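Local coordinates for protein putative DsbA oxidoreductase SCO1869 (Streptomyces coelicolor A3, PDB 3GL5) that is probably a thiol-disulphide oxidoreductase of the DsbA family with a thioredoxin-like fold, its substrates unknown, at residues Ala12-Tyr17 with Leu88-Arg93; Ser42-Pro47 with Ser99-His104; Asp52-Val57 with Glu131-Asn136; Arg105-Ala110 with Ala118-Phe123. All coordinates share one frame; numbering follows the deposited sequence.

Contact 1. Residues Ala12-Tyr17 with Leu88-Arg93; sequences ACPWCY and LAYRTR
Tyr17 lies with its ring against Leu88 and its hydroxyl against the backbone of Ala89. The methyl CD1 of Leu88 sits over one face of the Tyr17 ring, 3.8 Å from the ring centroid and only 4° off the normal, a CH-pi contact almost exactly over the centre. The two side chains run past one another in opposite senses, and Leu88 CB lies 3.7 Å from Tyr17 CZ. CG of Tyr17 is anti to its backbone N (chi1 -179°), which sets it beside the carbonyl carbon, and at the far end of the ring Tyr17 OH donates to Ala89 O at 2.5 Å. That bond lies in the carbonyl plane on a lone pair, with a C=O...donor angle of 142°, and the acceptor is also in the plane of the ring, at its edge. The bond holds the hydroxyl end and the methyl covers one face. Tyr90 meets the same ring at its edge, Tyr90 CD1 standing 4.1 Å from Tyr17 CE2, while its far end reaches Pro14, whose CB is 3.5 Å from Tyr90 OH. The polar end of Tyr90 is held by a hydrogen bond to Glu76. Cys13, at the N-cap, and Cys16 form a disulphide at the helix start, consistent with the CxxC motif of thioredoxin-type proteins; Pro14 lies between the two cysteines and Tyr17 directly follows them. The loop 88-93 thus lies beside the first turn of helix 14-28, with Leu79 of helix 69-85 touching both Pro14 and Tyr90, and Phe128 of helix 116-128 meeting the rings of Tyr17 and Tyr90.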
# COMPACT_ATOMS: atom_id res chain seq x y z
N ALA A 12 -17.74 -13.37 3.65
CA ALA A 12 -18.87 -14.29 3.43
C ALA A 12 -18.77 -14.92 2.02
O ALA A 12 -19.71 -14.89 1.25
CB ALA A 12 -20.25 -13.53 3.58
N CYS A 13 -17.60 -15.39 1.65
CA CYS A 13 -17.40 -15.89 0.29
C CYS A 13 -16.51 -17.14 0.41
O CYS A 13 -15.31 -17.02 0.62
CB CYS A 13 -16.75 -14.78 -0.51
SG CYS A 13 -16.00 -15.19 -2.04
N PRO A 14 -17.10 -18.34 0.34
CA PRO A 14 -16.32 -19.58 0.53
C PRO A 14 -15.17 -19.71 -0.46
O PRO A 14 -14.12 -20.16 -0.06
CB PRO A 14 -17.35 -20.70 0.31
CG PRO A 14 -18.70 -20.08 0.45
CD PRO A 14 -18.56 -18.58 0.22
N TRP A 15 -15.36 -19.33 -1.73
CA TRP A 15 -14.30 -19.34 -2.75
C TRP A 15 -13.20 -18.31 -2.56
O TRP A 15 -12.13 -18.47 -3.13
CB TRP A 15 -14.88 -19.14 -4.15
CG TRP A 15 -15.75 -20.35 -4.55
CD1 TRP A 15 -17.12 -20.39 -4.73
CD2 TRP A 15 -15.28 -21.67 -4.73
NE1 TRP A 15 -17.52 -21.68 -5.03
CE2 TRP A 15 -16.40 -22.49 -5.04
CE3 TRP A 15 -14.01 -22.25 -4.68
CZ2 TRP A 15 -16.28 -23.86 -5.31
CZ3 TRP A 15 -13.89 -23.64 -4.93
CH2 TRP A 15 -15.03 -24.41 -5.25
N CYS A 16 -13.48 -17.23 -1.83
CA CYS A 16 -12.45 -16.26 -1.44
C CYS A 16 -11.48 -16.93 -0.46
O CYS A 16 -10.26 -16.84 -0.62
CB CYS A 16 -13.10 -15.03 -0.81
SG CYS A 16 -14.13 -14.10 -1.94
N TYR A 17 -12.05 -17.62 0.54
CA TYR A 17 -11.31 -18.40 1.54
C TYR A 17 -10.47 -19.53 0.93
O TYR A 17 -9.29 -19.65 1.25
CB TYR A 17 -12.30 -18.97 2.53
CG TYR A 17 -11.76 -19.80 3.70
CD1 TYR A 17 -10.70 -19.37 4.53
CD2 TYR A 17 -12.39 -20.98 4.02
CE1 TYR A 17 -10.26 -20.18 5.65
CE2 TYR A 17 -12.00 -21.76 5.11
CZ TYR A 17 -10.95 -21.37 5.91
OH TYR A 17 -10.69 -22.22 6.96
N LEU A 88 -7.31 -26.04 4.96
CA LEU A 88 -8.27 -25.19 5.63
C LEU A 88 -9.41 -25.96 6.24
O LEU A 88 -10.01 -26.80 5.60
CB LEU A 88 -8.88 -24.18 4.64
CG LEU A 88 -7.96 -23.33 3.77
CD1 LEU A 88 -8.76 -22.44 2.79
CD2 LEU A 88 -7.02 -22.48 4.62
N ALA A 89 -9.77 -25.59 7.45
CA ALA A 89 -10.98 -26.08 8.08
C ALA A 89 -12.20 -25.44 7.42
O ALA A 89 -12.14 -24.28 6.97
CB ALA A 89 -10.94 -25.73 9.56
N TYR A 90 -13.31 -26.17 7.36
CA TYR A 90 -14.52 -25.67 6.71
C TYR A 90 -15.71 -26.49 7.21
O TYR A 90 -15.81 -27.68 6.88
CB TYR A 90 -14.41 -25.82 5.21
CG TYR A 90 -15.51 -25.13 4.46
CD1 TYR A 90 -15.33 -23.85 3.94
CD2 TYR A 90 -16.75 -25.74 4.27
CE1 TYR A 90 -16.38 -23.17 3.22
CE2 TYR A 90 -17.81 -25.09 3.57
CZ TYR A 90 -17.61 -23.81 3.05
OH TYR A 90 -18.63 -23.19 2.37
N ARG A 91 -16.58 -25.88 8.03
CA ARG A 91 -17.80 -26.56 8.50
C ARG A 91 -18.82 -26.70 7.40
O ARG A 91 -19.21 -25.72 6.77
CB ARG A 91 -18.43 -25.83 9.66
CG ARG A 91 -17.47 -25.74 10.78
CD ARG A 91 -17.99 -24.85 11.87
NE ARG A 91 -18.77 -25.67 12.78
CZ ARG A 91 -18.23 -26.53 13.65
NH1 ARG A 91 -16.91 -26.67 13.76
NH2 ARG A 91 -19.03 -27.25 14.43
N THR A 92 -19.25 -27.94 7.14
CA THR A 92 -20.19 -28.22 6.05
C THR A 92 -21.65 -28.15 6.50
O THR A 92 -22.55 -28.45 5.72
CB THR A 92 -19.91 -29.60 5.39
OG1 THR A 92 -19.86 -30.61 6.40
CG2 THR A 92 -18.58 -29.57 4.67
N ARG A 93 -21.86 -27.74 7.75
CA ARG A 93 -23.18 -27.67 8.32
C ARG A 93 -23.33 -26.47 9.22
O ARG A 93 -22.41 -26.11 9.96
CB ARG A 93 -23.44 -28.92 9.15
CG ARG A 93 -24.59 -29.75 8.69
CD ARG A 93 -24.25 -30.40 7.39
NE ARG A 93 -25.20 -31.43 7.03
CZ ARG A 93 -24.92 -32.38 6.15
NH1 ARG A 93 -25.83 -33.31 5.85
NH2 ARG A 93 -23.73 -32.39 5.55

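Contact 2. Residues Ser42-Pro47 with Ser99-His104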
# COMPACT_ATOMS: atom_id res chain seq x y z
N SER A 42 -11.04 -4.71 -0.01
CA SER A 42 -12.40 -4.99 0.44
C SER A 42 -13.35 -5.20 -0.73
O SER A 42 -13.31 -4.46 -1.70
CB SER A 42 -12.95 -3.81 1.21
OG SER A 42 -12.17 -3.53 2.35
N PHE A 43 -14.26 -6.15 -0.59
CA PHE A 43 -15.38 -6.27 -1.49
C PHE A 43 -16.55 -6.80 -0.71
O PHE A 43 -16.38 -7.71 0.08
CB PHE A 43 -15.01 -7.25 -2.62
CG PHE A 43 -16.02 -7.29 -3.77
CD1 PHE A 43 -15.78 -6.59 -4.95
CD2 PHE A 43 -17.17 -8.10 -3.70
CE1 PHE A 43 -16.69 -6.63 -6.04
CE2 PHE A 43 -18.09 -8.18 -4.78
CZ PHE A 43 -17.86 -7.43 -5.95
N GLU A 44 -17.75 -6.24 -0.91
CA GLU A 44 -18.92 -6.80 -0.24
C GLU A 44 -19.83 -7.41 -1.31
O GLU A 44 -20.31 -6.72 -2.19
CB GLU A 44 -19.71 -5.72 0.52
CG GLU A 44 -19.17 -5.33 1.90
CD GLU A 44 -19.84 -4.08 2.41
OE1 GLU A 44 -19.54 -2.96 1.90
OE2 GLU A 44 -20.72 -4.19 3.27
N LEU A 45 -20.11 -8.70 -1.17
CA LEU A 45 -21.10 -9.34 -2.03
C LEU A 45 -22.50 -8.77 -1.80
O LEU A 45 -23.29 -8.68 -2.73
CB LEU A 45 -21.09 -10.85 -1.81
CG LEU A 45 -19.90 -11.56 -2.47
CD1 LEU A 45 -19.69 -12.90 -1.78
CD2 LEU A 45 -20.12 -11.73 -4.00
N ASP A 46 -22.80 -8.33 -0.58
CA ASP A 46 -24.13 -7.78 -0.30
C ASP A 46 -24.02 -6.52 0.55
O ASP A 46 -24.24 -6.54 1.76
CB ASP A 46 -24.97 -8.87 0.38
CG ASP A 46 -26.42 -8.46 0.63
OD1 ASP A 46 -26.89 -7.40 0.13
OD2 ASP A 46 -27.08 -9.21 1.39
N PRO A 47 -23.63 -5.42 -0.09
CA PRO A 47 -23.39 -4.21 0.72
C PRO A 47 -24.67 -3.61 1.31
O PRO A 47 -24.61 -2.80 2.26
CB PRO A 47 -22.77 -3.23 -0.29
CG PRO A 47 -23.26 -3.73 -1.66
CD PRO A 47 -23.45 -5.20 -1.54
N SER A 99 -24.05 -9.41 7.00
CA SER A 99 -23.38 -8.22 6.53
C SER A 99 -21.89 -8.22 6.95
O SER A 99 -21.56 -8.66 8.06
CB SER A 99 -24.11 -6.99 7.10
OG SER A 99 -23.22 -5.88 7.15
N THR A 100 -20.98 -7.75 6.08
CA THR A 100 -19.52 -7.75 6.41
C THR A 100 -18.92 -6.33 6.47
O THR A 100 -17.71 -6.15 6.55
CB THR A 100 -18.70 -8.56 5.39
OG1 THR A 100 -18.97 -8.06 4.06
CG2 THR A 100 -19.07 -10.02 5.48
N PHE A 101 -19.78 -5.32 6.43
CA PHE A 101 -19.32 -3.98 6.30
C PHE A 101 -18.32 -3.62 7.40
O PHE A 101 -17.24 -3.11 7.12
CB PHE A 101 -20.49 -2.97 6.29
CG PHE A 101 -20.04 -1.54 6.15
CD1 PHE A 101 -19.31 -1.13 5.02
CD2 PHE A 101 -20.32 -0.59 7.13
CE1 PHE A 101 -18.88 0.20 4.89
CE2 PHE A 101 -19.90 0.77 6.97
CZ PHE A 101 -19.18 1.14 5.86
N ASP A 102 -18.73 -3.87 8.64
CA ASP A 102 -17.90 -3.60 9.82
C ASP A 102 -16.64 -4.46 9.89
O ASP A 102 -15.56 -3.98 10.32
CB ASP A 102 -18.75 -3.76 11.09
CG ASP A 102 -19.76 -2.62 11.24
OD1 ASP A 102 -19.47 -1.53 10.71
OD2 ASP A 102 -20.85 -2.80 11.84
N LEU A 103 -16.75 -5.70 9.43
CA LEU A 103 -15.57 -6.53 9.33
C LEU A 103 -14.56 -5.86 8.40
O LEU A 103 -13.38 -5.78 8.70
CB LEU A 103 -15.95 -7.93 8.80
CG LEU A 103 -16.49 -8.95 9.81
CD1 LEU A 103 -17.86 -8.54 10.34
CD2 LEU A 103 -16.60 -10.28 9.14
N HIS A 104 -15.03 -5.36 7.27
CA HIS A 104 -14.14 -4.71 6.34
C HIS A 104 -13.51 -3.44 6.89
O HIS A 104 -12.33 -3.18 6.61
CB HIS A 104 -14.83 -4.48 4.98
CG HIS A 104 -14.99 -5.74 4.18
ND1 HIS A 104 -13.92 -6.36 3.57
CD2 HIS A 104 -16.08 -6.50 3.91
CE1 HIS A 104 -14.35 -7.44 2.92
NE2 HIS A 104 -15.65 -7.54 3.10
O HOH W 1 -21.87 -6.49 3.49
O HOH W 2 -21.22 -8.67 1.89
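The loop that leaves strand 36-42, an outer strand of the thioredoxin-like sheet, packs here on the start of helix 101-111, and His104, Glu44 and two waters meet at the junction. The His104 ring lies against Phe43 O and the Ser42 side chain: His104 NE2 is 3.1 Å from Phe43 O, and His104 ND1 is 3.5 Å from Ser42 OG. Its CG is anti to the carbonyl carbon (chi1 -74°), which places it beside the backbone N. NE2 is hydrogen-bonded to Asp10, which also bonds Thr100 OG1, and Ser42 OG pairs with His108. A leucine in place of His104 would probably leave Asp10 without one of its hydrogen-bonding mates and disturb the packing against Ser42. Glu44 runs extended beyond CG; Glu44 CG passes 3.5 Å from Thr100 OG1. The Glu44 side chain runs at a slant to that of Phe101, its carboxylate plane turned only 25° from the ring, with Glu44 OE2 3.3 Å from Phe101 CB. OE1 lies near the plane of the phenyl ring, at its edge, and forms a salt bridge to Arg170. The other oxygen takes a hydrogen from water 1, Glu44 OE2 lying 2.6 Å away; that water also donates to Asp46 O and accepts from Thr100 N. Water 2 joins Asp46 N to Thr100 OG1, the donor to the threonine being the water. Such a buried polar seam, bridged by waters, here joins the thioredoxin-like part to the helical insertion characteristic of DsbA-like proteins.

Contact 3. Residues Asp52-Val57 with Glu131-Asn136. With NA (sodium ion), chain B.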
# COMPACT_ATOMS: atom_id res chain seq x y z
N ASP A 52 -28.34 -6.62 11.31
CA ASP A 52 -29.05 -7.62 12.09
C ASP A 52 -29.70 -8.69 11.23
O ASP A 52 -30.48 -9.49 11.71
CB ASP A 52 -30.10 -6.98 13.01
CG ASP A 52 -31.32 -6.49 12.26
OD1 ASP A 52 -31.21 -6.13 11.06
OD2 ASP A 52 -32.42 -6.48 12.87
N ASP A 53 -29.40 -8.71 9.94
CA ASP A 53 -29.94 -9.74 9.07
C ASP A 53 -28.95 -10.90 8.88
O ASP A 53 -28.16 -10.92 7.93
CB ASP A 53 -30.35 -9.10 7.74
CG ASP A 53 -31.17 -10.03 6.87
OD1 ASP A 53 -31.83 -10.95 7.42
OD2 ASP A 53 -31.17 -9.83 5.63
N VAL A 54 -28.97 -11.86 9.81
CA VAL A 54 -28.13 -13.07 9.75
C VAL A 54 -29.03 -14.27 9.45
O VAL A 54 -30.06 -14.45 10.07
CB VAL A 54 -27.36 -13.35 11.09
CG1 VAL A 54 -26.22 -14.40 10.87
CG2 VAL A 54 -26.80 -12.07 11.68
N GLN A 55 -28.61 -15.08 8.50
CA GLN A 55 -29.43 -16.17 7.97
C GLN A 55 -28.57 -17.43 7.93
O GLN A 55 -27.37 -17.33 7.71
CB GLN A 55 -29.80 -15.80 6.54
CG GLN A 55 -31.26 -15.99 6.20
CD GLN A 55 -31.52 -15.75 4.73
OE1 GLN A 55 -30.59 -15.49 3.95
NE2 GLN A 55 -32.78 -15.82 4.35
N PRO A 56 -29.18 -18.62 8.08
CA PRO A 56 -28.37 -19.83 7.81
C PRO A 56 -28.03 -19.92 6.33
O PRO A 56 -28.88 -19.64 5.49
CB PRO A 56 -29.26 -20.99 8.24
CG PRO A 56 -30.40 -20.36 9.03
CD PRO A 56 -30.54 -18.94 8.55
N VAL A 57 -26.78 -20.28 6.01
CA VAL A 57 -26.34 -20.38 4.62
C VAL A 57 -27.27 -21.29 3.80
O VAL A 57 -27.65 -20.99 2.67
CB VAL A 57 -24.85 -20.88 4.50
CG1 VAL A 57 -24.53 -21.29 3.06
CG2 VAL A 57 -23.89 -19.81 4.95
N GLU A 131 -18.06 -22.37 14.96
CA GLU A 131 -19.53 -22.46 15.10
C GLU A 131 -20.16 -21.13 15.54
O GLU A 131 -21.27 -20.79 15.10
CB GLU A 131 -19.87 -23.62 16.05
CG GLU A 131 -21.29 -23.73 16.52
CD GLU A 131 -21.48 -24.88 17.53
OE1 GLU A 131 -20.49 -25.61 17.82
OE2 GLU A 131 -22.61 -25.06 18.04
N ARG A 132 -19.43 -20.34 16.33
CA ARG A 132 -19.85 -18.98 16.65
C ARG A 132 -19.86 -18.09 15.40
O ARG A 132 -18.95 -18.13 14.57
CB ARG A 132 -18.96 -18.36 17.72
CG ARG A 132 -19.11 -19.02 19.08
CD ARG A 132 -17.97 -18.64 20.00
NE ARG A 132 -16.75 -19.37 19.66
CZ ARG A 132 -15.60 -19.28 20.32
NH1 ARG A 132 -15.49 -18.46 21.37
NH2 ARG A 132 -14.56 -20.00 19.93
N SER A 133 -20.91 -17.28 15.30
CA SER A 133 -21.08 -16.35 14.19
C SER A 133 -20.13 -15.16 14.30
O SER A 133 -19.81 -14.69 15.40
CB SER A 133 -22.52 -15.85 14.17
OG SER A 133 -22.71 -14.91 13.13
N VAL A 134 -19.64 -14.71 13.15
CA VAL A 134 -18.96 -13.43 13.05
C VAL A 134 -19.91 -12.27 12.72
O VAL A 134 -19.46 -11.12 12.55
CB VAL A 134 -17.81 -13.46 12.02
CG1 VAL A 134 -16.81 -14.55 12.39
CG2 VAL A 134 -18.33 -13.63 10.61
N PHE A 135 -21.21 -12.55 12.61
CA PHE A 135 -22.16 -11.51 12.13
C PHE A 135 -22.99 -10.89 13.25
O PHE A 135 -23.35 -11.56 14.21
CB PHE A 135 -23.07 -12.07 11.02
CG PHE A 135 -22.31 -12.68 9.87
CD1 PHE A 135 -21.69 -11.87 8.91
CD2 PHE A 135 -22.20 -14.08 9.74
CE1 PHE A 135 -20.97 -12.43 7.82
CE2 PHE A 135 -21.48 -14.65 8.68
CZ PHE A 135 -20.88 -13.83 7.71
N ASN A 136 -23.29 -9.61 13.13
CA ASN A 136 -24.08 -8.97 14.15
C ASN A 136 -23.65 -9.34 15.61
O ASN A 136 -24.51 -9.64 16.45
CB ASN A 136 -25.57 -9.32 13.94
CG ASN A 136 -26.50 -8.40 14.71
OD1 ASN A 136 -26.15 -7.26 15.00
ND2 ASN A 136 -27.69 -8.90 15.07
NA NA B . -18.70 -18.73 12.34
O HOH W 3 -21.35 -19.55 12.78
O HOH W 4 -20.14 -16.93 11.19
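Val54 lays its two methyls against Phe135 and Asn136. Val54 CG2 touches both, 3.8 Å from Phe135 CB and equally far from Asn136 CB, while Val54 CG1, anti to the backbone N (chi1 -165°), lies 3.9 Å from Phe135 CB and comes near Ser133. The valine crosses both partners at a slant, and the phenylalanine is met chiefly at the root of its side chain, since its ring leads off into the protein, where Val134 CG2 covers the centre of one face and Thr100 and Asp96 lie against the side chain. Farther along, the amide of Asn136 lies against Asp52, its ND2 3.5 Å from Asp52 CA. No hydrogen bond crosses between the segments, so van der Waals packing carries the contact. It joins two loop regions at the surface of the DsbA-like domain: one runs into the short strand 55-56, which pairs with strand 96-97, and the other links helices 116-128 and 138-147. The second contains an ST turn in which Phe135 N donates to Ser133 OG at 2.8 Å, with a nearly straight angle of 161°; Ser133 OG is also hydrogen-bonded to Asp96. One residue before the serine, Arg132 O binds the sodium ion at 2.3 Å, in company with the carbonyl oxygens of Gly126, Asn127 and Asp130 and two waters. Of these waters, water 3 donates to Glu131 O, and water 4 accepts from Val134 N at 3.0 Å, tying the loop to the ion from both sides of Arg132 in the sequence.

Contact 4. Residues Arg105-Ala110 with Ala118-Phe123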
# COMPACT_ATOMS: atom_id res chain seq x y z
N ARG A 105 -14.27 -2.65 7.63
CA ARG A 105 -13.73 -1.45 8.29
C ARG A 105 -12.60 -1.83 9.25
O ARG A 105 -11.52 -1.20 9.24
CB ARG A 105 -14.82 -0.66 9.02
CG ARG A 105 -15.88 -0.12 8.04
CD ARG A 105 -16.75 0.96 8.65
NE ARG A 105 -17.51 0.49 9.83
CZ ARG A 105 -17.25 0.84 11.10
NH1 ARG A 105 -16.24 1.66 11.41
NH2 ARG A 105 -18.01 0.38 12.06
N LEU A 106 -12.82 -2.91 10.00
CA LEU A 106 -11.79 -3.44 10.90
C LEU A 106 -10.61 -4.02 10.17
O LEU A 106 -9.49 -3.95 10.68
CB LEU A 106 -12.36 -4.48 11.87
CG LEU A 106 -13.22 -3.97 13.03
CD1 LEU A 106 -13.68 -5.22 13.78
CD2 LEU A 106 -12.49 -2.99 13.98
N LEU A 107 -10.83 -4.60 8.96
CA LEU A 107 -9.69 -5.04 8.16
C LEU A 107 -8.79 -3.85 7.78
O LEU A 107 -7.58 -4.01 7.65
CB LEU A 107 -10.12 -5.83 6.92
CG LEU A 107 -10.66 -7.24 7.24
CD1 LEU A 107 -11.47 -7.81 6.07
CD2 LEU A 107 -9.50 -8.21 7.58
N HIS A 108 -9.40 -2.69 7.55
CA HIS A 108 -8.65 -1.49 7.25
C HIS A 108 -7.92 -0.94 8.47
O HIS A 108 -6.79 -0.55 8.35
CB HIS A 108 -9.52 -0.43 6.55
CG HIS A 108 -9.68 -0.70 5.09
ND1 HIS A 108 -8.90 -0.10 4.13
CD2 HIS A 108 -10.47 -1.59 4.43
CE1 HIS A 108 -9.23 -0.56 2.93
NE2 HIS A 108 -10.19 -1.46 3.09
N LEU A 109 -8.53 -0.94 9.64
CA LEU A 109 -7.75 -0.79 10.89
C LEU A 109 -6.50 -1.68 10.92
O LEU A 109 -5.36 -1.18 11.03
CB LEU A 109 -8.62 -1.04 12.13
CG LEU A 109 -7.89 -1.07 13.49
CD1 LEU A 109 -6.99 0.18 13.71
CD2 LEU A 109 -8.91 -1.18 14.60
N ALA A 110 -6.70 -2.99 10.78
CA ALA A 110 -5.58 -3.93 10.61
C ALA A 110 -4.57 -3.57 9.51
O ALA A 110 -3.37 -3.71 9.71
CB ALA A 110 -6.12 -5.38 10.37
N ALA A 118 -3.24 -11.29 9.16
CA ALA A 118 -3.64 -11.90 10.43
C ALA A 118 -5.12 -11.70 10.74
O ALA A 118 -5.80 -12.62 11.19
CB ALA A 118 -2.75 -11.42 11.61
N LEU A 119 -5.67 -10.52 10.51
CA LEU A 119 -7.09 -10.33 10.83
C LEU A 119 -7.98 -10.96 9.73
O LEU A 119 -9.07 -11.49 10.01
CB LEU A 119 -7.44 -8.85 11.04
CG LEU A 119 -8.87 -8.53 11.50
CD1 LEU A 119 -9.20 -9.23 12.82
CD2 LEU A 119 -9.14 -7.00 11.54
N LEU A 120 -7.50 -10.89 8.49
CA LEU A 120 -8.22 -11.53 7.38
C LEU A 120 -8.38 -13.05 7.64
O LEU A 120 -9.50 -13.59 7.60
CB LEU A 120 -7.51 -11.22 6.06
CG LEU A 120 -8.14 -11.77 4.79
CD1 LEU A 120 -9.61 -11.29 4.60
CD2 LEU A 120 -7.24 -11.47 3.58
N ASP A 121 -7.28 -13.72 7.96
CA ASP A 121 -7.34 -15.14 8.32
C ASP A 121 -8.16 -15.40 9.55
O ASP A 121 -8.86 -16.38 9.58
CB ASP A 121 -5.96 -15.75 8.48
CG ASP A 121 -5.21 -15.85 7.18
OD1 ASP A 121 -5.82 -16.04 6.10
OD2 ASP A 121 -3.96 -15.75 7.25
N ALA A 122 -8.14 -14.50 10.55
CA ALA A 122 -8.98 -14.67 11.72
C ALA A 122 -10.45 -14.59 11.38
O ALA A 122 -11.24 -15.35 11.89
CB ALA A 122 -8.67 -13.62 12.80
N PHE A 123 -10.83 -13.58 10.60
CA PHE A 123 -12.21 -13.44 10.22
C PHE A 123 -12.71 -14.65 9.39
O PHE A 123 -13.85 -15.10 9.59
CB PHE A 123 -12.47 -12.08 9.48
CG PHE A 123 -12.50 -10.86 10.40
CD1 PHE A 123 -12.52 -11.01 11.82
CD2 PHE A 123 -12.51 -9.56 9.87
CE1 PHE A 123 -12.56 -9.88 12.69
CE2 PHE A 123 -12.56 -8.43 10.73
CZ PHE A 123 -12.60 -8.60 12.13
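This is an apolar helix-helix contact in the buried interior of the helical part of the DsbA-like fold, between helices 101-111 and 116-128, which follow each other closely in the chain as an antiparallel helical hairpin. Over the segments the axes approach to 9.5 Å, with 148° between their directions. Leu106, Leu107 and Ala110 face Leu119, Leu120 and Phe123. The Phe123 ring, with CG anti to its carbonyl carbon (chi1 -75°), presents its CD2-CE2-CZ rim to Leu106 and Leu107: Leu106 crosses it at about a right angle, setting Leu106 CD1 3.9 Å from Phe123 CZ at the ring edge, while Leu107 runs by in the opposite sense, its CG 4.0 Å from Phe123 CD2. Leu119 CD1 covers one face of the ring, offset toward the rim, and Leu141 and Leu144 of helix 138-147 also touch Phe123. An alanine in place of Phe123 would probably open a gap between Leu106, Leu107 and Leu119 and leave their side chains freer to turn. At the other end of the pair the small Ala110 lets Leu119 come close, Ala110 CB lying 3.6 Å from Leu119 CD2.

How the contacts relate
Contacts 2 and 4 are buried, contact 1 is partly buried and contact 3 lies at the surface. Contacts 2 and 4 share helix 101-111: its start meets the loop after strand 36-42 through polar groups and waters, its later turns meet helix 116-128 through apolar side chains, with no hydrogen bond, and a probable hydrogen bond between Ser42 OG and His108 NE2 links the two. Contact 3 is also apolar across its segments, but its polar chemistry lies beside the contact, around the sodium ion and the Ser133 turn. Contact 1, beside the disulphide, combines aromatic rings and aliphatic groups with a single hydrogen bond across the segments. Phe135 of contact 3 packs on Ala12 and on Thr100, touching contacts 1 and 2.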